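Local coordinates for protein N-acetylneuraminate epimerase (Escherichia coli, PDB 2UVK) that catalyses the interconversion of the alpha and beta anomers of N-acetylneuraminate, speeding their equilibration, as a periplasmic kelch-repeat beta-propeller enzyme, at residues P9-T14 / L26-T31; Q305-G310 / L319-G324. All blocks are in the same frame, centred on the assembly; numbering follows the deposited sequence.

Contact 1. Residues P9-T14 / L26-T31; sequences PFKSGT and LGSAGT
The F10 ring meets L26 edge-on: CE2 lies 3.4 Å from L26 O, near the ring plane, and T14 O of its own segment also sits in that plane at the rim. The methyl of A29 approaches the ring obliquely, its CB 4.1 Å from F10 CD2. F10 CG stands anti to the backbone N (chi1 -178°), which places it beside the carbonyl carbon. A CB on G13 would run into F10 CE2. In this kelch beta-propeller the contact joins two loops of one blade, the lead-in to strand 14-18 and the connection from strand 21-25 to strand 33-37, whose start forms a short 3-10 turn.

S28 ties the loops together. Its OG gives a hydrogen bond to P9 O at 2.7 Å, reaching that carbonyl from a position tilted out of its plane. The same OG takes the K11 N-H at 2.8 Å in a nearly straight bond (168°). One step further, S28 N donates to K11 O at 2.9 Å, almost along the C=O axis. A single hydroxyl and one amide thus grip P9 and K11, the residues flanking F10, by three bonds. The aliphatic start of K11 packs over S28 OG, while its extended chain leads off to hydrogen-bond G329 O.

G27 lies where the two backbones run close: its CA touches K11 O at 3.3 Å in a CA-H...O contact, and a CB there would collide with K11 O, S12 C and G13 N. L26 O also accepts A29 N, closing the turn, so that carbonyl serves both an N-H and the rim of F10. T14 and L26 run side by side, CG2 against CD1, and T14 OG1 hydrogen-bonds S61 OG. A water donates to P9 O, 2.8 Å away, and to S28 O.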
ATOM      1  N   PRO B   9     -20.131  22.260  15.827  1.00 20.18           N
ATOM      2  CA  PRO B   9     -18.739  22.594  15.476  1.00 19.60           C
ATOM      3  C   PRO B   9     -18.159  21.534  14.560  1.00 18.47           C
ATOM      4  O   PRO B   9     -18.379  20.354  14.769  1.00 18.12           O
ATOM      5  CB  PRO B   9     -18.025  22.618  16.832  1.00 19.67           C
ATOM      6  CG  PRO B   9     -19.136  22.912  17.830  1.00 21.05           C
ATOM      7  CD  PRO B   9     -20.326  22.220  17.292  1.00 20.63           C
ATOM      8  N   PHE B  10     -17.450  21.969  13.515  1.00 16.50           N
ATOM      9  CA  PHE B  10     -17.253  21.139  12.327  1.00 15.63           C
ATOM     10  C   PHE B  10     -15.816  21.162  11.807  1.00 14.43           C
ATOM     11  O   PHE B  10     -15.462  21.944  10.916  1.00 14.80           O
ATOM     12  CB  PHE B  10     -18.243  21.604  11.240  1.00 14.53           C
ATOM     13  CG  PHE B  10     -18.191  20.798   9.983  1.00 14.69           C
ATOM     14  CD1 PHE B  10     -18.013  21.424   8.747  1.00 14.25           C
ATOM     15  CD2 PHE B  10     -18.367  19.429  10.001  1.00 14.02           C
ATOM     16  CE1 PHE B  10     -17.942  20.689   7.584  1.00 14.34           C
ATOM     17  CE2 PHE B  10     -18.316  18.700   8.835  1.00 13.78           C
ATOM     18  CZ  PHE B  10     -18.098  19.352   7.610  1.00 13.69           C
ATOM     19  N   LYS B  11     -14.991  20.273  12.345  1.00 12.93           N
ATOM     20  CA  LYS B  11     -13.603  20.131  11.916  1.00 12.96           C
ATOM     21  C   LYS B  11     -13.351  18.729  11.409  1.00 11.56           C
ATOM     22  O   LYS B  11     -14.015  17.788  11.842  1.00 12.03           O
ATOM     23  CB  LYS B  11     -12.625  20.446  13.060  1.00 13.68           C
ATOM     24  CG  LYS B  11     -12.619  19.444  14.237  1.00 15.27           C
ATOM     25  CD  LYS B  11     -11.628  19.877  15.294  1.00 15.20           C
ATOM     26  CE  LYS B  11     -11.644  18.908  16.454  1.00 17.23           C
ATOM     27  NZ  LYS B  11     -10.644  19.245  17.533  1.00 19.07           N
ATOM     28  N   SER B  12     -12.395  18.587  10.490  0.50 10.87           N
ATOM     29  CA  SER B  12     -11.976  17.294   9.974  0.50 10.55           C
ATOM     30  C   SER B  12     -13.042  16.567   9.167  0.50  9.65           C
ATOM     31  O   SER B  12     -12.907  15.366   8.883  0.50  9.18           O
ATOM     32  CB  SER B  12     -11.478  16.391  11.115  0.50 10.85           C
ATOM     33  OG  SER B  12     -10.679  17.127  12.026  0.50 15.15           O
ATOM     34  N   GLY B  13     -14.063  17.316   8.730  1.00  9.50           N
ATOM     35  CA  GLY B  13     -15.169  16.751   7.971  1.00  9.83           C
ATOM     36  C   GLY B  13     -14.910  16.786   6.483  1.00 10.37           C
ATOM     37  O   GLY B  13     -13.790  17.079   6.047  1.00 11.17           O
ATOM     38  N   THR B  14     -15.969  16.573   5.713  1.00  9.59           N
ATOM     39  CA  THR B  14     -15.856  16.577   4.264  1.00 10.54           C
ATOM     40  C   THR B  14     -17.139  17.166   3.682  1.00 10.98           C
ATOM     41  O   THR B  14     -18.092  17.391   4.388  1.00 11.52           O
ATOM     42  CB  THR B  14     -15.583  15.163   3.722  1.00 10.63           C
ATOM     43  OG1 THR B  14     -15.347  15.202   2.304  1.00 13.34           O
ATOM     44  CG2 THR B  14     -16.706  14.192   4.049  1.00 12.45           C
ATOM     45  N   LEU B  26     -19.610  14.433   8.531  1.00  9.83           N
ATOM     46  CA  LEU B  26     -18.490  13.710   9.152  1.00  9.63           C
ATOM     47  C   LEU B  26     -17.570  14.630   9.948  1.00  9.94           C
ATOM     48  O   LEU B  26     -17.979  15.684  10.394  1.00 11.06           O
ATOM     49  CB  LEU B  26     -17.780  12.826   8.138  1.00  9.65           C
ATOM     50  CG  LEU B  26     -18.679  11.877   7.349  1.00 10.70           C
ATOM     51  CD1 LEU B  26     -17.919  11.044   6.320  1.00 11.83           C
ATOM     52  CD2 LEU B  26     -19.524  10.993   8.305  1.00 12.38           C
ATOM     53  N   GLY B  27     -16.348  14.166  10.219  1.00  9.55           N
ATOM     54  CA  GLY B  27     -15.477  14.887  11.109  1.00 10.58           C
ATOM     55  C   GLY B  27     -16.158  14.994  12.449  1.00 10.74           C
ATOM     56  O   GLY B  27     -16.780  14.019  12.911  1.00 12.00           O
ATOM     57  N   SER B  28     -16.062  16.146  13.076  1.00 10.76           N
ATOM     58  CA  SER B  28     -16.633  16.322  14.422  1.00 11.99           C
ATOM     59  C   SER B  28     -18.167  16.323  14.412  1.00 12.51           C
ATOM     60  O   SER B  28     -18.790  16.380  15.495  1.00 14.74           O
ATOM     61  CB  SER B  28     -16.065  17.567  15.093  1.00 12.98           C
ATOM     62  OG  SER B  28     -16.302  18.724  14.324  1.00 13.88           O
ATOM     63  N   ALA B  29     -18.777  16.245  13.225  1.00 11.92           N
ATOM     64  CA  ALA B  29     -20.239  16.063  13.125  1.00 12.29           C
ATOM     65  C   ALA B  29     -20.680  14.609  13.320  1.00 12.28           C
ATOM     66  O   ALA B  29     -21.872  14.307  13.306  1.00 13.52           O
ATOM     67  CB  ALA B  29     -20.776  16.624  11.816  1.00 13.21           C
ATOM     68  N   GLY B  30     -19.745  13.698  13.546  1.00 12.93           N
ATOM     69  CA  GLY B  30     -20.103  12.299  13.705  1.00 13.29           C
ATOM     70  C   GLY B  30     -20.644  11.716  12.441  1.00 13.44           C
ATOM     71  O   GLY B  30     -20.075  11.937  11.385  1.00 14.34           O
ATOM     72  N   THR B  31     -21.733  10.949  12.526  1.00 13.79           N
ATOM     73  CA  THR B  31     -22.325  10.374  11.339  1.00 13.56           C
ATOM     74  C   THR B  31     -23.274  11.343  10.589  1.00 13.18           C
ATOM     75  O   THR B  31     -23.859  10.963   9.552  1.00 14.34           O
ATOM     76  CB  THR B  31     -23.087   9.095  11.661  1.00 13.87           C
ATOM     77  OG1 THR B  31     -24.089   9.382  12.659  1.00 15.44           O
ATOM     78  CG2 THR B  31     -22.125   8.023  12.191  1.00 14.74           C
TER
HETATM   79  O   HOH W   1     -19.007  18.918  17.146  1.00 29.45           O

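Contact 2. Residues Q305-G310 / L319-G324; sequences QGRAYG and LLIIGG
R307 NH1 donates to G323 O at 2.9 Å with an N-H...O angle of 157°. The oxygen lies close to the guanidinium plane, at its edge, whereas NH1 stands well above the carbonyl plane of G323. R307 CD comes 3.3 Å from G323 O; beyond it the chain bends at chi3 (-63°), which turns NE. On the way the chain slides past I321, running in the opposite direction, with CD 3.7 Å from I321 CG2. NH2 forms a salt bridge with D334, so this buried charge has a second partner. An alanine here would probably leave G323 O without this donor, D334 without this salt-bridge partner and a gap beside I321 CG2.

G323 and G324 are the double glycine of a kelch motif, following the second strand of the blade and set against the loop that leads into strand 311-315. G324 CA points its hydrogen at Y309 O, 3.2 Å away and nearly straight (173°), and also touches A308 O. A CB on G324 would clash with R307 CG. The Y309 side chain lies about 5 Å from that of E209, the predicted proton acceptor. G310 CA rests 3.6 Å from G324 CA.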
ATOM      1  N   GLN B 305      -8.830  34.812  11.802  1.00 20.55           N
ATOM      2  CA  GLN B 305      -8.329  33.803  12.735  1.00 20.62           C
ATOM      3  C   GLN B 305      -7.675  32.665  11.962  1.00 18.77           C
ATOM      4  O   GLN B 305      -8.152  32.294  10.897  1.00 18.11           O
ATOM      5  CB  GLN B 305      -9.466  33.264  13.616  1.00 21.21           C
ATOM      6  CG  GLN B 305      -9.894  34.246  14.676  1.00 23.32           C
ATOM      7  CD  GLN B 305     -10.970  33.722  15.621  1.00 24.37           C
ATOM      8  OE1 GLN B 305     -10.905  32.582  16.076  1.00 29.44           O
ATOM      9  NE2 GLN B 305     -11.955  34.574  15.941  1.00 29.04           N
ATOM     10  N   GLY B 306      -6.569  32.128  12.484  1.00 16.99           N
ATOM     11  CA  GLY B 306      -5.938  30.950  11.899  1.00 16.22           C
ATOM     12  C   GLY B 306      -6.896  29.777  11.846  1.00 15.87           C
ATOM     13  O   GLY B 306      -7.682  29.589  12.773  1.00 16.32           O
ATOM     14  N   ARG B 307      -6.842  28.982  10.777  1.00 14.26           N
ATOM     15  CA  ARG B 307      -7.863  27.957  10.554  1.00 14.49           C
ATOM     16  C   ARG B 307      -7.274  26.860   9.675  1.00 12.89           C
ATOM     17  O   ARG B 307      -6.559  27.161   8.722  1.00 13.28           O
ATOM     18  CB  ARG B 307      -9.095  28.564   9.863  1.00 15.23           C
ATOM     19  CG  ARG B 307     -10.285  27.630   9.719  1.00 15.68           C
ATOM     20  CD  ARG B 307     -11.332  28.198   8.763  1.00 17.03           C
ATOM     21  NE  ARG B 307     -11.901  29.443   9.262  1.00 20.14           N
ATOM     22  CZ  ARG B 307     -13.187  29.661   9.568  1.00 19.68           C
ATOM     23  NH1 ARG B 307     -14.129  28.742   9.397  1.00 19.04           N
ATOM     24  NH2 ARG B 307     -13.543  30.856  10.010  1.00 22.42           N
ATOM     25  N   ALA B 308      -7.593  25.616   9.994  1.00 12.69           N
ATOM     26  CA  ALA B 308      -7.197  24.444   9.232  1.00 12.13           C
ATOM     27  C   ALA B 308      -8.296  23.386   9.346  1.00 11.68           C
ATOM     28  O   ALA B 308      -9.194  23.497  10.200  1.00 12.66           O
ATOM     29  CB  ALA B 308      -5.859  23.892   9.743  1.00 11.91           C
ATOM     30  N   TYR B 309      -8.213  22.371   8.493  0.50 11.59           N
ATOM     31  CA  TYR B 309      -9.062  21.178   8.575  0.50 11.71           C
ATOM     32  C   TYR B 309     -10.546  21.485   8.616  0.50 11.94           C
ATOM     33  O   TYR B 309     -11.275  21.137   9.554  0.50 11.27           O
ATOM     34  CB  TYR B 309      -8.646  20.304   9.755  0.50 12.22           C
ATOM     35  CG  TYR B 309      -7.215  19.840   9.635  0.50 13.12           C
ATOM     36  CD1 TYR B 309      -6.860  18.864   8.712  0.50 13.00           C
ATOM     37  CD2 TYR B 309      -6.210  20.406  10.415  0.50 12.21           C
ATOM     38  CE1 TYR B 309      -5.538  18.451   8.586  0.50 13.69           C
ATOM     39  CE2 TYR B 309      -4.891  19.988  10.305  0.50 13.92           C
ATOM     40  CZ  TYR B 309      -4.563  19.010   9.391  0.50 13.44           C
ATOM     41  OH  TYR B 309      -3.257  18.574   9.253  0.50 15.27           O
ATOM     42  N   GLY B 310     -10.967  22.181   7.574  1.00 12.20           N
ATOM     43  CA  GLY B 310     -12.384  22.375   7.253  1.00 12.20           C
ATOM     44  C   GLY B 310     -12.683  21.893   5.842  1.00 12.59           C
ATOM     45  O   GLY B 310     -11.997  21.042   5.301  1.00 13.80           O
ATOM     46  N   LEU B 319     -13.776  30.941  -3.349  1.00 20.26           N
ATOM     47  CA  LEU B 319     -13.495  29.830  -2.432  1.00 19.64           C
ATOM     48  C   LEU B 319     -14.405  29.955  -1.210  1.00 18.95           C
ATOM     49  O   LEU B 319     -14.334  30.937  -0.475  1.00 19.45           O
ATOM     50  CB  LEU B 319     -12.040  29.855  -2.020  1.00 19.29           C
ATOM     51  CG  LEU B 319     -11.662  28.920  -0.865  1.00 18.61           C
ATOM     52  CD1 LEU B 319     -11.991  27.501  -1.257  1.00 21.23           C
ATOM     53  CD2 LEU B 319     -10.191  29.108  -0.577  1.00 19.40           C
ATOM     54  N   LEU B 320     -15.261  28.955  -1.014  1.00 18.07           N
ATOM     55  CA  LEU B 320     -16.142  28.872   0.131  1.00 17.73           C
ATOM     56  C   LEU B 320     -15.466  27.951   1.158  1.00 17.31           C
ATOM     57  O   LEU B 320     -15.168  26.805   0.837  1.00 17.90           O
ATOM     58  CB  LEU B 320     -17.479  28.275  -0.312  1.00 17.86           C
ATOM     59  CG  LEU B 320     -18.521  27.930   0.751  1.00 18.53           C
ATOM     60  CD1 LEU B 320     -18.799  29.120   1.654  1.00 18.41           C
ATOM     61  CD2 LEU B 320     -19.796  27.359   0.123  1.00 19.24           C
ATOM     62  N   ILE B 321     -15.223  28.471   2.362  1.00 16.55           N
ATOM     63  CA  ILE B 321     -14.607  27.695   3.451  1.00 16.96           C
ATOM     64  C   ILE B 321     -15.663  27.469   4.512  1.00 16.54           C
ATOM     65  O   ILE B 321     -16.301  28.412   4.958  1.00 17.79           O
ATOM     66  CB  ILE B 321     -13.426  28.475   4.078  1.00 16.50           C
ATOM     67  CG1 ILE B 321     -12.268  28.575   3.088  1.00 17.93           C
ATOM     68  CG2 ILE B 321     -13.008  27.874   5.465  1.00 17.00           C
ATOM     69  CD1 ILE B 321     -11.189  29.524   3.518  1.00 18.46           C
ATOM     70  N   ILE B 322     -15.840  26.221   4.934  1.00 15.54           N
ATOM     71  CA  ILE B 322     -16.883  25.898   5.891  1.00 14.85           C
ATOM     72  C   ILE B 322     -16.234  25.146   7.062  1.00 14.92           C
ATOM     73  O   ILE B 322     -15.607  24.112   6.872  1.00 16.09           O
ATOM     74  CB  ILE B 322     -17.997  25.024   5.288  1.00 14.21           C
ATOM     75  CG1 ILE B 322     -18.563  25.651   3.992  1.00 14.02           C
ATOM     76  CG2 ILE B 322     -19.115  24.829   6.313  1.00 15.24           C
ATOM     77  CD1 ILE B 322     -19.627  24.791   3.321  1.00 15.28           C
ATOM     78  N   GLY B 323     -16.415  25.690   8.252  1.00 14.89           N
ATOM     79  CA  GLY B 323     -15.893  25.063   9.482  1.00 14.73           C
ATOM     80  C   GLY B 323     -14.379  25.070   9.557  1.00 15.26           C
ATOM     81  O   GLY B 323     -13.703  25.930   9.008  1.00 16.14           O
ATOM     82  N   GLY B 324     -13.857  24.088  10.258  1.00 14.84           N
ATOM     83  CA  GLY B 324     -12.447  23.990  10.524  1.00 15.14           C
ATOM     84  C   GLY B 324     -12.121  23.990  12.006  1.00 15.07           C
ATOM     85  O   GLY B 324     -13.012  23.938  12.837  1.00 15.17           O
TER

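Contacts 1 and 2 join equivalent loops of two neighbouring blades, one from each end of the chain: both pair the lead-in to a blade's first strand with its second strand or the turn after it. Contact 2 is buried; contact 1 is partly open and includes a water. An aromatic edge in contact 1 takes the place that the charged guanidinium has in contact 2, and the polar bonding there falls to a serine and backbone amides. In both, a glycine CA-H meets a carbonyl of the lead-in. The blades meet directly through probable hydrogen bonds, F10 O to G324 N at 2.8 Å and S12 N to Y309 O at 2.9 Å.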